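Local coordinates for protein angel homolog 2 (Homo sapiens, PDB 6RW0) that hydrolyses 2',3'-cyclic phosphates as a phosphatase of the CCR4 deadenylase family, and probably binds the 3' untranslated regions of mRNAs, at residues V171-L177 / A188-T194; C229-C234 / Y365-S369; D51-M55 / F96-V100; S337-S341 / L421-F425; L90-K94 / S118-Y124. One frame throughout, in Å; residues are numbered along the deposited sequence. Where two conformers were deposited one is given.

Contact 1: residues V171-L177 / A188-T194; sequences VGLVLLL and AICVANT
Strands 171-177 and 189-194 run antiparallel, their axes 4.7 Å apart at closest and 166° between directions. Leu173-Asn193, Leu175-Val191 and Leu177-Ile189 are hydrogen-bonded pairs (CA-CA 5.3 Å), each closed by two N-H···O bonds: Leu175 N to Val191 O is 2.8 Å and Val191 N to Leu175 O 2.9 Å, and the N-O bonds of the other two pairs are all 2.9 Å. The non-hydrogen-bonded pairs are Gly172-Thr194, Val174-Ala192 and Leu176-Cys190, CA-CA 4.2-4.6 Å. Beyond Gly172, Thr194 OG1 donates to Val171 O at 2.8 Å, a side-chain bond past the last backbone pair. Side chains alternate. On one face Val174 (chi1 t) puts CG1 3.4 Å from Cys190 SG, and Leu176 (t, p) lays CD1 3.7 Å from Ala188 CB. On the other, Leu177 CD1 (m, t) meets Val191 CG2 at 4.0 Å. This beta hairpin lies in one sheet of the DNase I-like sandwich: strands 148-157 and 231-236 flank it, helix 203-220 packs on the Val174 face, and strand 137-144 of the second sheet meets Leu175, Leu177 and Asn193.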
# COMPACT_ATOMS: atom_id res chain seq x y z
N VAL A 171 -7.35 -1.94 -7.83
CA VAL A 171 -6.30 -2.61 -8.58
C VAL A 171 -5.03 -2.78 -7.74
O VAL A 171 -4.87 -2.20 -6.66
CB VAL A 171 -5.94 -1.87 -9.89
CG1 VAL A 171 -7.12 -1.83 -10.85
CG2 VAL A 171 -5.45 -0.45 -9.59
N GLY A 172 -4.12 -3.58 -8.29
CA GLY A 172 -2.77 -3.70 -7.79
C GLY A 172 -1.80 -3.80 -8.95
O GLY A 172 -2.20 -3.91 -10.12
N LEU A 173 -0.52 -3.78 -8.62
CA LEU A 173 0.53 -3.85 -9.64
C LEU A 173 1.74 -4.52 -9.01
O LEU A 173 2.09 -4.21 -7.87
CB LEU A 173 0.89 -2.46 -10.16
CG LEU A 173 1.90 -2.42 -11.31
CD1 LEU A 173 1.43 -3.12 -12.54
CD2 LEU A 173 2.21 -0.94 -11.61
N VAL A 174 2.34 -5.45 -9.74
CA VAL A 174 3.51 -6.20 -9.26
C VAL A 174 4.58 -6.12 -10.34
O VAL A 174 4.33 -6.50 -11.49
CB VAL A 174 3.16 -7.67 -8.94
CG1 VAL A 174 4.38 -8.39 -8.42
CG2 VAL A 174 2.00 -7.74 -7.95
N LEU A 175 5.76 -5.63 -9.98
CA LEU A 175 6.89 -5.63 -10.89
C LEU A 175 7.91 -6.63 -10.41
O LEU A 175 8.08 -6.84 -9.20
CB LEU A 175 7.57 -4.26 -10.99
CG LEU A 175 6.74 -3.04 -11.40
CD1 LEU A 175 7.65 -1.85 -11.73
CD2 LEU A 175 5.78 -3.31 -12.54
N LEU A 176 8.62 -7.24 -11.34
CA LEU A 176 9.79 -8.04 -11.03
C LEU A 176 10.99 -7.28 -11.57
O LEU A 176 11.03 -6.97 -12.77
CB LEU A 176 9.69 -9.44 -11.62
CG LEU A 176 10.76 -10.38 -11.08
CD1 LEU A 176 10.61 -10.70 -9.59
CD2 LEU A 176 10.76 -11.67 -11.89
N LEU A 177 11.91 -6.93 -10.68
CA LEU A 177 13.07 -6.07 -10.99
C LEU A 177 14.38 -6.82 -10.80
O LEU A 177 14.47 -7.58 -9.89
CB LEU A 177 13.06 -4.85 -10.07
CG LEU A 177 11.81 -3.98 -10.09
CD1 LEU A 177 11.98 -2.83 -9.12
CD2 LEU A 177 11.53 -3.45 -11.48
N ALA A 188 16.31 -11.53 -8.27
CA ALA A 188 15.38 -10.46 -8.54
C ALA A 188 14.67 -10.03 -7.26
O ALA A 188 14.69 -10.73 -6.25
CB ALA A 188 14.32 -10.95 -9.53
N ILE A 189 14.05 -8.86 -7.32
CA ILE A 189 13.21 -8.33 -6.25
C ILE A 189 11.81 -8.10 -6.81
O ILE A 189 11.65 -7.53 -7.89
CB ILE A 189 13.78 -7.03 -5.67
CG1 ILE A 189 15.18 -7.31 -5.11
CG2 ILE A 189 12.86 -6.46 -4.60
CD1 ILE A 189 15.90 -6.09 -4.66
N CYS A 190 10.81 -8.55 -6.06
CA CYS A 190 9.42 -8.40 -6.45
C CYS A 190 8.84 -7.25 -5.66
O CYS A 190 8.84 -7.28 -4.43
CB CYS A 190 8.68 -9.69 -6.12
SG CYS A 190 6.93 -9.63 -6.50
N VAL A 191 8.33 -6.23 -6.36
CA VAL A 191 7.74 -5.06 -5.72
C VAL A 191 6.26 -5.03 -6.07
O VAL A 191 5.89 -5.05 -7.25
CB VAL A 191 8.42 -3.76 -6.18
CG1 VAL A 191 7.76 -2.55 -5.51
CG2 VAL A 191 9.90 -3.79 -5.89
N ALA A 192 5.42 -4.97 -5.04
CA ALA A 192 3.98 -4.96 -5.21
C ALA A 192 3.41 -3.69 -4.59
O ALA A 192 3.96 -3.15 -3.63
CB ALA A 192 3.35 -6.18 -4.55
N ASN A 193 2.30 -3.22 -5.17
CA ASN A 193 1.63 -2.00 -4.74
C ASN A 193 0.14 -2.18 -4.95
O ASN A 193 -0.29 -2.76 -5.95
CB ASN A 193 2.19 -0.84 -5.57
CG ASN A 193 1.64 0.52 -5.17
OD1 ASN A 193 1.10 0.70 -4.08
ND2 ASN A 193 1.81 1.50 -6.05
N THR A 194 -0.65 -1.68 -4.00
CA THR A 194 -2.10 -1.73 -4.15
C THR A 194 -2.75 -0.62 -3.35
O THR A 194 -2.11 0.04 -2.52
CB THR A 194 -2.66 -3.10 -3.73
OG1 THR A 194 -4.01 -3.24 -4.16
CG2 THR A 194 -2.65 -3.29 -2.21

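Contact 2: residues C229-C234 / Y365-S369; sequences CPIVMC and YIFYS
Phe367, Met233 and Ser369 lose the most surface here, and they mark out the register of two antiparallel strands, 231-234 and 365-369, whose axes approach to 4.6 Å at 165°. Phe367 and Met233 form the hydrogen-bonded pair (CA-CA 5.0 Å), with Met233 N to Phe367 O and Phe367 N to Met233 O both 2.8 Å. On their shared face Met233 is extended through chi1 and chi2 (t, t) and turns at chi3 (p), bringing CE to 3.7 Å from CD2 of Phe367, which has chi1 m; helices 203-220 and 244-251 cover this pair. Ser369 (chi1 m) works through both backbone and side chain: its N donates to Ile231 O at 2.9 Å, while its OG accepts from Ile231 N at 2.9 Å. A water 2.6 Å from Ser369 OG and 2.9 Å from Cys229 O extends the link. The flanking non-hydrogen-bonded pairs are Val232-Tyr368 and Cys234-Ile366 (CA-CA 4.4 and 4.5 Å). Val232 CG1 lies 3.8 Å from Ile366 CG2, and Cys234 SG 3.9 Å from Ile366 CG1, on the face that meets strand 49-58. One face under helices and the other against a second sheet is the layering of the DNase I-like alpha/beta sandwich.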
# COMPACT_ATOMS: atom_id res chain seq x y z
N CYS A 229 11.68 -15.00 -4.27
CA CYS A 229 12.67 -13.93 -4.25
C CYS A 229 12.23 -12.90 -3.22
O CYS A 229 11.10 -12.94 -2.73
CB CYS A 229 12.80 -13.30 -5.63
SG CYS A 229 11.39 -12.32 -6.14
N PRO A 230 13.11 -11.96 -2.85
CA PRO A 230 12.70 -10.93 -1.88
C PRO A 230 11.50 -10.15 -2.39
O PRO A 230 11.41 -9.83 -3.58
CB PRO A 230 13.94 -10.03 -1.77
CG PRO A 230 15.09 -10.93 -2.10
CD PRO A 230 14.54 -11.85 -3.19
N ILE A 231 10.58 -9.84 -1.47
CA ILE A 231 9.33 -9.14 -1.75
C ILE A 231 9.29 -7.86 -0.92
O ILE A 231 9.58 -7.88 0.28
CB ILE A 231 8.12 -10.01 -1.39
CG1 ILE A 231 8.08 -11.23 -2.32
CG2 ILE A 231 6.81 -9.23 -1.46
CD1 ILE A 231 7.38 -12.40 -1.71
N VAL A 232 8.89 -6.77 -1.56
CA VAL A 232 8.47 -5.55 -0.89
C VAL A 232 7.05 -5.27 -1.35
O VAL A 232 6.82 -5.13 -2.56
CB VAL A 232 9.40 -4.37 -1.19
CG1 VAL A 232 8.92 -3.15 -0.42
CG2 VAL A 232 10.83 -4.70 -0.81
N MET A 233 6.11 -5.24 -0.41
CA MET A 233 4.69 -5.05 -0.70
C MET A 233 4.22 -3.78 -0.01
O MET A 233 4.17 -3.73 1.23
CB MET A 233 3.86 -6.26 -0.27
CG MET A 233 2.37 -6.09 -0.52
SD MET A 233 1.37 -7.53 -0.12
CE MET A 233 1.35 -7.47 1.67
N CYS A 234 3.92 -2.77 -0.80
CA CYS A 234 3.52 -1.46 -0.31
C CYS A 234 2.05 -1.20 -0.59
O CYS A 234 1.45 -1.80 -1.49
CB CYS A 234 4.28 -0.36 -1.05
SG CYS A 234 6.05 -0.40 -0.85
N TYR A 365 1.32 0.94 4.56
CA TYR A 365 2.35 0.03 5.03
C TYR A 365 3.42 -0.19 3.98
O TYR A 365 3.17 -0.11 2.77
CB TYR A 365 1.75 -1.35 5.36
CG TYR A 365 0.64 -1.28 6.38
CD1 TYR A 365 0.94 -1.35 7.73
CD2 TYR A 365 -0.68 -1.08 6.01
CE1 TYR A 365 -0.05 -1.26 8.69
CE2 TYR A 365 -1.68 -0.99 6.97
CZ TYR A 365 -1.35 -1.06 8.30
OH TYR A 365 -2.34 -0.95 9.24
N ILE A 366 4.62 -0.53 4.46
CA ILE A 366 5.63 -1.22 3.65
C ILE A 366 5.90 -2.54 4.35
O ILE A 366 6.42 -2.57 5.47
CB ILE A 366 6.92 -0.41 3.49
CG1 ILE A 366 6.68 0.94 2.81
CG2 ILE A 366 7.92 -1.23 2.66
CD1 ILE A 366 7.88 1.89 2.79
N PHE A 367 5.52 -3.64 3.70
CA PHE A 367 5.82 -4.99 4.17
C PHE A 367 6.98 -5.53 3.35
O PHE A 367 7.16 -5.17 2.19
CB PHE A 367 4.61 -5.89 3.99
CG PHE A 367 3.41 -5.51 4.81
CD1 PHE A 367 3.38 -5.77 6.17
CD2 PHE A 367 2.29 -4.94 4.22
CE1 PHE A 367 2.26 -5.45 6.92
CE2 PHE A 367 1.16 -4.64 4.97
CZ PHE A 367 1.16 -4.87 6.32
N TYR A 368 7.79 -6.39 3.97
CA TYR A 368 8.96 -6.93 3.28
C TYR A 368 9.28 -8.33 3.77
O TYR A 368 8.99 -8.69 4.91
CB TYR A 368 10.18 -6.01 3.45
CG TYR A 368 10.69 -5.90 4.88
CD1 TYR A 368 11.80 -6.61 5.30
CD2 TYR A 368 10.06 -5.07 5.81
CE1 TYR A 368 12.28 -6.51 6.60
CE2 TYR A 368 10.52 -4.97 7.11
CZ TYR A 368 11.63 -5.70 7.50
OH TYR A 368 12.11 -5.61 8.80
N SER A 369 9.89 -9.12 2.88
CA SER A 369 10.35 -10.46 3.22
C SER A 369 11.40 -10.40 4.29
O SER A 369 12.43 -9.73 4.12
CB SER A 369 11.05 -11.06 2.00
OG SER A 369 10.13 -11.36 1.01
O HOH W 1 10.51 -13.72 -0.01

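Contact 3: residues D51-M55 / F96-V100; sequences DFSVM and FDADV
Phe96, the last helical residue of 82-96, is approached by the methyl of Met55 (chi1 t, chi2 t, chi3 m), with Met55 CE 3.6 Å from Phe96 CD2. Asp97 takes positive phi (50/47), ending the helix and turning the chain; its carboxylate forms a salt bridge with Lys144. Ala98 points at strand 51-55, its CB 3.9 Å from Met55 CB. Here the helix-to-strand connection feeds a parallel neighbour of strand 49-58, so that strand 49-58, helix 82-96 and strand 100-107 make a beta-alpha-beta crossover in one sheet of the DNase I-like fold. At Asp99 (-73/-31, chi1 m) side chain and backbone exchange bonds with Ser53 (chi1 p): Ser53 N donates to Asp99 OD2 at 2.9 Å and Asp99 N to Ser53 OG at 3.0 Å. Val100, extended at -131/133, pairs in parallel with Val54 (CA-CA 4.7 Å), straddling it with Val100 N to Ser53 O at 3.0 Å and Met55 N to Val100 O at 2.9 Å; Val54 CG2 sits 4.1 Å from Val100 CB, on the face toward strand 189-195.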
# COMPACT_ATOMS: atom_id res chain seq x y z
N ASP A 51 21.95 -2.30 -1.67
CA ASP A 51 21.12 -1.46 -0.78
C ASP A 51 20.16 -0.68 -1.67
O ASP A 51 20.57 -0.26 -2.72
CB ASP A 51 21.98 -0.50 0.05
CG ASP A 51 22.79 -1.17 1.14
OD1 ASP A 51 22.60 -2.34 1.38
OD2 ASP A 51 23.61 -0.48 1.73
N PHE A 52 18.91 -0.53 -1.26
CA PHE A 52 17.92 0.23 -2.04
C PHE A 52 16.86 0.75 -1.09
O PHE A 52 16.59 0.13 -0.10
CB PHE A 52 17.31 -0.61 -3.16
CG PHE A 52 16.47 -1.76 -2.69
CD1 PHE A 52 17.04 -2.92 -2.22
CD2 PHE A 52 15.10 -1.66 -2.71
CE1 PHE A 52 16.26 -3.97 -1.79
CE2 PHE A 52 14.32 -2.71 -2.27
CZ PHE A 52 14.90 -3.86 -1.82
N SER A 53 16.30 1.88 -1.46
CA SER A 53 15.24 2.51 -0.69
C SER A 53 13.91 2.46 -1.43
O SER A 53 13.87 2.41 -2.67
CB SER A 53 15.60 3.97 -0.38
OG SER A 53 15.85 4.69 -1.58
N VAL A 54 12.83 2.47 -0.65
CA VAL A 54 11.47 2.35 -1.14
C VAL A 54 10.60 3.39 -0.45
O VAL A 54 10.60 3.47 0.79
CB VAL A 54 10.87 0.95 -0.87
CG1 VAL A 54 9.42 0.88 -1.39
CG2 VAL A 54 11.70 -0.14 -1.48
N MET A 55 9.85 4.12 -1.24
CA MET A 55 8.89 5.12 -0.75
C MET A 55 7.48 4.66 -1.12
O MET A 55 7.30 4.29 -2.27
CB MET A 55 9.14 6.48 -1.38
CG MET A 55 8.08 7.47 -1.01
SD MET A 55 8.33 9.07 -1.79
CE MET A 55 9.49 9.78 -0.64
N PHE A 96 13.76 13.01 -1.12
CA PHE A 96 14.11 11.71 -0.59
C PHE A 96 14.85 10.85 -1.59
O PHE A 96 15.58 9.94 -1.17
CB PHE A 96 12.87 11.02 -0.02
CG PHE A 96 12.36 11.69 1.22
CD1 PHE A 96 13.13 11.70 2.38
CD2 PHE A 96 11.15 12.33 1.23
CE1 PHE A 96 12.68 12.34 3.52
CE2 PHE A 96 10.70 12.96 2.37
CZ PHE A 96 11.46 12.96 3.51
N ASP A 97 14.69 11.11 -2.88
CA ASP A 97 15.48 10.43 -3.92
C ASP A 97 15.45 8.91 -3.73
O ASP A 97 16.48 8.23 -3.83
CB ASP A 97 16.91 10.98 -3.95
CG ASP A 97 17.68 10.53 -5.18
OD1 ASP A 97 17.06 10.50 -6.26
OD2 ASP A 97 18.91 10.26 -5.07
N ALA A 98 14.26 8.37 -3.51
CA ALA A 98 14.14 6.94 -3.27
C ALA A 98 14.38 6.14 -4.55
O ALA A 98 14.05 6.57 -5.65
CB ALA A 98 12.75 6.59 -2.73
N ASP A 99 14.91 4.92 -4.38
CA ASP A 99 15.19 4.09 -5.55
C ASP A 99 13.92 3.51 -6.17
O ASP A 99 13.89 3.27 -7.39
CB ASP A 99 16.11 2.94 -5.15
CG ASP A 99 17.46 3.42 -4.70
OD1 ASP A 99 18.03 4.30 -5.36
OD2 ASP A 99 17.95 2.92 -3.67
N VAL A 100 12.90 3.26 -5.36
CA VAL A 100 11.63 2.69 -5.80
C VAL A 100 10.52 3.54 -5.22
O VAL A 100 10.56 3.87 -4.02
CB VAL A 100 11.46 1.23 -5.31
CG1 VAL A 100 10.12 0.67 -5.75
CG2 VAL A 100 12.58 0.35 -5.82

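Contact 4: residues S337-S341 / L421-F425; sequences SSVYS and LLAKF
Ser338, still extended at the end of strand 336-338, stays clear of strand 421-425 but shapes the turn that follows: its OG (chi1 t) donates to Tyr340 O at 2.8 Å. Val339 then drops to phi/psi -58/-47 and points toward the other strand, and with chi1 t its CG2 lies 3.8 Å from Ala423 CB and 3.7 Å from Phe425 CZ. The backbones remain apart, with CA-CA 7.0 Å for Val339-Ala423, so this is side-chain packing between layers. Tyr340 (-96/149, chi1 m, chi2 -84°) loses more surface than any other residue here. Its ring reaches Leu421 (m, p), CE2 to CG 3.6 Å, and its OH accepts from Leu422 N at 3.1 Å with a nearly straight N-H···O angle of 173°; the same hydroxyl is hydrogen-bonded to Leu395 O on strand 390-395. Tyr340 thus spans from one sheet's edge to two neighbouring strands of the other. Strand 336-338 pairs with 359-369, whereas 421-428 lies beside 49-58, so the contact bridges the two facing sheets of the DNase I-like sandwich.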
# COMPACT_ATOMS: atom_id res chain seq x y z
N SER A 337 7.44 -8.89 7.30
CA SER A 337 7.50 -7.96 8.40
C SER A 337 7.03 -6.60 7.93
O SER A 337 7.00 -6.32 6.73
CB SER A 337 8.95 -7.83 8.90
OG SER A 337 9.38 -9.03 9.53
N SER A 338 6.65 -5.76 8.88
CA SER A 338 6.26 -4.39 8.60
C SER A 338 7.44 -3.48 8.92
O SER A 338 8.09 -3.62 9.96
CB SER A 338 5.06 -3.99 9.46
OG SER A 338 4.80 -2.60 9.37
N VAL A 339 7.70 -2.51 8.04
CA VAL A 339 8.76 -1.55 8.30
C VAL A 339 8.52 -0.81 9.61
O VAL A 339 9.42 -0.64 10.43
CB VAL A 339 8.92 -0.57 7.12
CG1 VAL A 339 9.76 0.66 7.54
CG2 VAL A 339 9.56 -1.29 5.95
N TYR A 340 7.29 -0.34 9.81
CA TYR A 340 6.93 0.44 10.98
C TYR A 340 6.30 -0.43 12.06
O TYR A 340 5.67 -1.45 11.78
CB TYR A 340 5.98 1.55 10.56
CG TYR A 340 6.64 2.56 9.66
CD1 TYR A 340 7.37 3.60 10.20
CD2 TYR A 340 6.58 2.47 8.29
CE1 TYR A 340 7.98 4.55 9.40
CE2 TYR A 340 7.20 3.40 7.47
CZ TYR A 340 7.90 4.44 8.03
OH TYR A 340 8.49 5.36 7.20
N SER A 341 6.51 -0.02 13.31
CA SER A 341 6.01 -0.75 14.47
C SER A 341 4.70 -0.20 15.01
O SER A 341 4.10 -0.83 15.89
CB SER A 341 7.07 -0.75 15.58
OG SER A 341 7.24 0.55 16.09
N LEU A 421 5.75 6.99 3.39
CA LEU A 421 6.54 6.01 4.14
C LEU A 421 7.83 5.79 3.37
O LEU A 421 7.83 5.81 2.14
CB LEU A 421 5.76 4.70 4.25
CG LEU A 421 4.65 4.64 5.31
CD1 LEU A 421 3.54 5.64 5.08
CD2 LEU A 421 4.07 3.22 5.40
N LEU A 422 8.93 5.58 4.09
CA LEU A 422 10.21 5.43 3.42
C LEU A 422 11.08 4.48 4.22
O LEU A 422 11.20 4.62 5.44
CB LEU A 422 10.89 6.79 3.27
CG LEU A 422 12.23 6.86 2.54
CD1 LEU A 422 12.15 6.48 1.07
CD2 LEU A 422 12.81 8.28 2.70
N ALA A 423 11.71 3.53 3.52
CA ALA A 423 12.57 2.55 4.14
C ALA A 423 13.82 2.37 3.30
O ALA A 423 13.78 2.49 2.07
CB ALA A 423 11.87 1.19 4.22
N LYS A 424 14.92 2.02 3.96
CA LYS A 424 16.13 1.58 3.28
C LYS A 424 16.39 0.12 3.63
O LYS A 424 16.42 -0.24 4.82
CB LYS A 424 17.35 2.41 3.65
CG LYS A 424 18.56 2.02 2.80
CD LYS A 424 19.63 3.09 2.74
CE LYS A 424 21.02 2.47 2.84
NZ LYS A 424 22.09 3.38 2.37
N PHE A 425 16.58 -0.68 2.60
CA PHE A 425 16.78 -2.14 2.74
C PHE A 425 18.17 -2.56 2.26
O PHE A 425 18.76 -1.87 1.47
CB PHE A 425 15.76 -2.91 1.90
CG PHE A 425 14.33 -2.76 2.35
CD1 PHE A 425 13.89 -3.35 3.52
CD2 PHE A 425 13.44 -2.05 1.60
CE1 PHE A 425 12.58 -3.20 3.92
CE2 PHE A 425 12.13 -1.90 2.01
CZ PHE A 425 11.70 -2.48 3.16

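Contact 5: residues L90-K94 / S118-Y124; sequences LKEIK and SLESLGY
Two helices that lie along the same sheet of the DNase I-like sandwich meet here: 90-94 belongs to helix 82-96, and 118-121 closes helix 108-121, with strand 100-107 between them in the chain. The nearest CA pairs, Leu90-Ser118 at 7.8 Å and Lys94-Leu122 at 7.6 Å, leave room for one layer of side chains, and no direct hydrogen bond crosses. Leu90, in the t, p rotamer, sends CD1 to 3.8 Å from Ser118 CB and 4.1 Å from CD1 of Leu122, which is m, t. Leu122 loses the most surface, and its CD2 also lies 4.2 Å from Lys94 CD, part of an aliphatic chain extended through chi1 to chi3 (all t). Deeper, Ile93 (m, t) places CG2 3.9 Å from CD2 of Leu119 (m, t); both residues also rest on Leu101 of strand 100-107. The second helix ends in a Schellman motif: Gly123 takes positive phi (101/14), with Tyr124 N bonded to Leu119 O at 3.2 Å and Gly123 N to Glu120 O at 2.9 Å. Ser121 (chi1 p) folds its OG back to Ser118 O at 2.6 Å. The turn directs Tyr124 (chi1 m) toward the first helix, and its hydroxyl is hydrogen-bonded to Ala98 O. A water completes the link, donating to Ile93 O and to Tyr124 OH, 2.8 Å from each.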
# COMPACT_ATOMS: atom_id res chain seq x y z
N LEU A 90 6.13 16.76 -5.73
CA LEU A 90 7.33 16.49 -6.52
C LEU A 90 8.59 16.87 -5.74
O LEU A 90 9.60 16.15 -5.78
CB LEU A 90 7.26 17.25 -7.85
CG LEU A 90 8.45 17.09 -8.79
CD1 LEU A 90 8.55 15.65 -9.22
CD2 LEU A 90 8.32 18.04 -9.98
N LYS A 91 8.55 17.99 -5.01
CA LYS A 91 9.70 18.41 -4.21
C LYS A 91 10.03 17.37 -3.15
O LYS A 91 11.21 17.09 -2.90
CB LYS A 91 9.39 19.76 -3.58
CG LYS A 91 10.48 20.31 -2.69
CD LYS A 91 10.10 21.70 -2.19
CE LYS A 91 11.19 22.30 -1.31
NZ LYS A 91 10.76 23.58 -0.69
N GLU A 92 9.00 16.80 -2.50
CA GLU A 92 9.23 15.74 -1.52
C GLU A 92 9.87 14.53 -2.17
O GLU A 92 10.79 13.92 -1.61
CB GLU A 92 7.91 15.27 -0.94
CG GLU A 92 7.27 16.04 0.12
CD GLU A 92 6.03 15.31 0.58
OE1 GLU A 92 5.02 15.32 -0.16
OE2 GLU A 92 6.08 14.69 1.67
N ILE A 93 9.34 14.10 -3.31
CA ILE A 93 9.89 12.93 -4.00
C ILE A 93 11.34 13.18 -4.37
O ILE A 93 12.20 12.31 -4.19
CB ILE A 93 9.02 12.57 -5.21
CG1 ILE A 93 7.65 12.06 -4.74
CG2 ILE A 93 9.74 11.55 -6.07
CD1 ILE A 93 6.63 11.83 -5.87
N LYS A 94 11.64 14.38 -4.87
CA LYS A 94 13.01 14.72 -5.23
C LYS A 94 13.91 14.72 -4.00
O LYS A 94 15.05 14.25 -4.05
CB LYS A 94 13.03 16.08 -5.92
CG LYS A 94 14.40 16.47 -6.41
CD LYS A 94 14.36 17.66 -7.34
CE LYS A 94 15.78 18.04 -7.75
NZ LYS A 94 15.89 18.47 -9.17
N SER A 118 7.69 14.33 -15.09
CA SER A 118 8.56 14.83 -14.03
C SER A 118 9.37 13.71 -13.41
O SER A 118 10.57 13.87 -13.16
CB SER A 118 7.72 15.55 -12.96
OG SER A 118 7.13 16.73 -13.49
N LEU A 119 8.76 12.55 -13.17
CA LEU A 119 9.51 11.44 -12.60
C LEU A 119 10.53 10.88 -13.58
O LEU A 119 11.64 10.52 -13.18
CB LEU A 119 8.56 10.35 -12.11
CG LEU A 119 7.62 10.77 -10.98
CD1 LEU A 119 6.66 9.65 -10.58
CD2 LEU A 119 8.42 11.23 -9.76
N GLU A 120 10.12 10.80 -14.84
CA GLU A 120 11.12 10.34 -15.85
C GLU A 120 12.39 11.27 -15.97
O GLU A 120 13.66 10.90 -15.99
CB GLU A 120 10.47 10.13 -17.22
CG GLU A 120 9.41 9.04 -17.24
CD GLU A 120 9.81 7.61 -17.59
OE1 GLU A 120 10.67 7.44 -18.46
OE2 GLU A 120 9.23 6.67 -17.01
N SER A 121 12.12 12.56 -15.71
CA SER A 121 13.23 13.51 -15.74
C SER A 121 14.18 13.29 -14.57
O SER A 121 15.37 13.62 -14.66
CB SER A 121 12.72 14.95 -15.76
OG SER A 121 12.22 15.35 -14.49
N LEU A 122 13.69 12.73 -13.46
CA LEU A 122 14.49 12.42 -12.29
C LEU A 122 15.20 11.07 -12.38
O LEU A 122 15.91 10.69 -11.45
CB LEU A 122 13.62 12.44 -11.03
CG LEU A 122 12.97 13.76 -10.62
CD1 LEU A 122 12.08 13.60 -9.40
CD2 LEU A 122 14.06 14.81 -10.36
N GLY A 123 15.03 10.32 -13.47
CA GLY A 123 15.73 9.04 -13.66
C GLY A 123 14.87 7.84 -13.35
O GLY A 123 15.43 6.79 -13.24
N TYR A 124 13.56 8.00 -13.22
CA TYR A 124 12.69 6.86 -12.91
C TYR A 124 12.06 6.29 -14.17
O TYR A 124 11.71 7.03 -15.04
CB TYR A 124 11.51 7.27 -12.04
CG TYR A 124 11.87 7.63 -10.63
CD1 TYR A 124 12.10 6.65 -9.68
CD2 TYR A 124 12.03 8.94 -10.25
CE1 TYR A 124 12.46 6.97 -8.40
CE2 TYR A 124 12.39 9.28 -8.97
CZ TYR A 124 12.60 8.30 -8.04
OH TYR A 124 12.96 8.61 -6.77
O HOH W 2 13.50 11.31 -6.40

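In the fold
Contacts 1 and 2 are buried strand pairings in one sheet, joined where strands 189-195 and 231-236 run side by side: Ala192 N lies 2.9 Å from Val232 O. Contact 3 belongs to the facing sheet and is only partly buried; its Val54 and Val100 meet Cys234 and Val191 across the interior. Contact 4, also buried, spans both sheets, since 336-338 adjoins the strand of contact 2 and 421-428 that of contact 3. Contact 5 lies farthest out, its centre about 20 Å from the centre of the chain, yet Tyr124 OH reaches Ala98 O of contact 3 at 2.6 Å. Backbone bonding accordingly dominates contacts 1 and 2, contact 3 adds side-chain bonds, and contacts 4 and 5 rely mainly on apolar side chains.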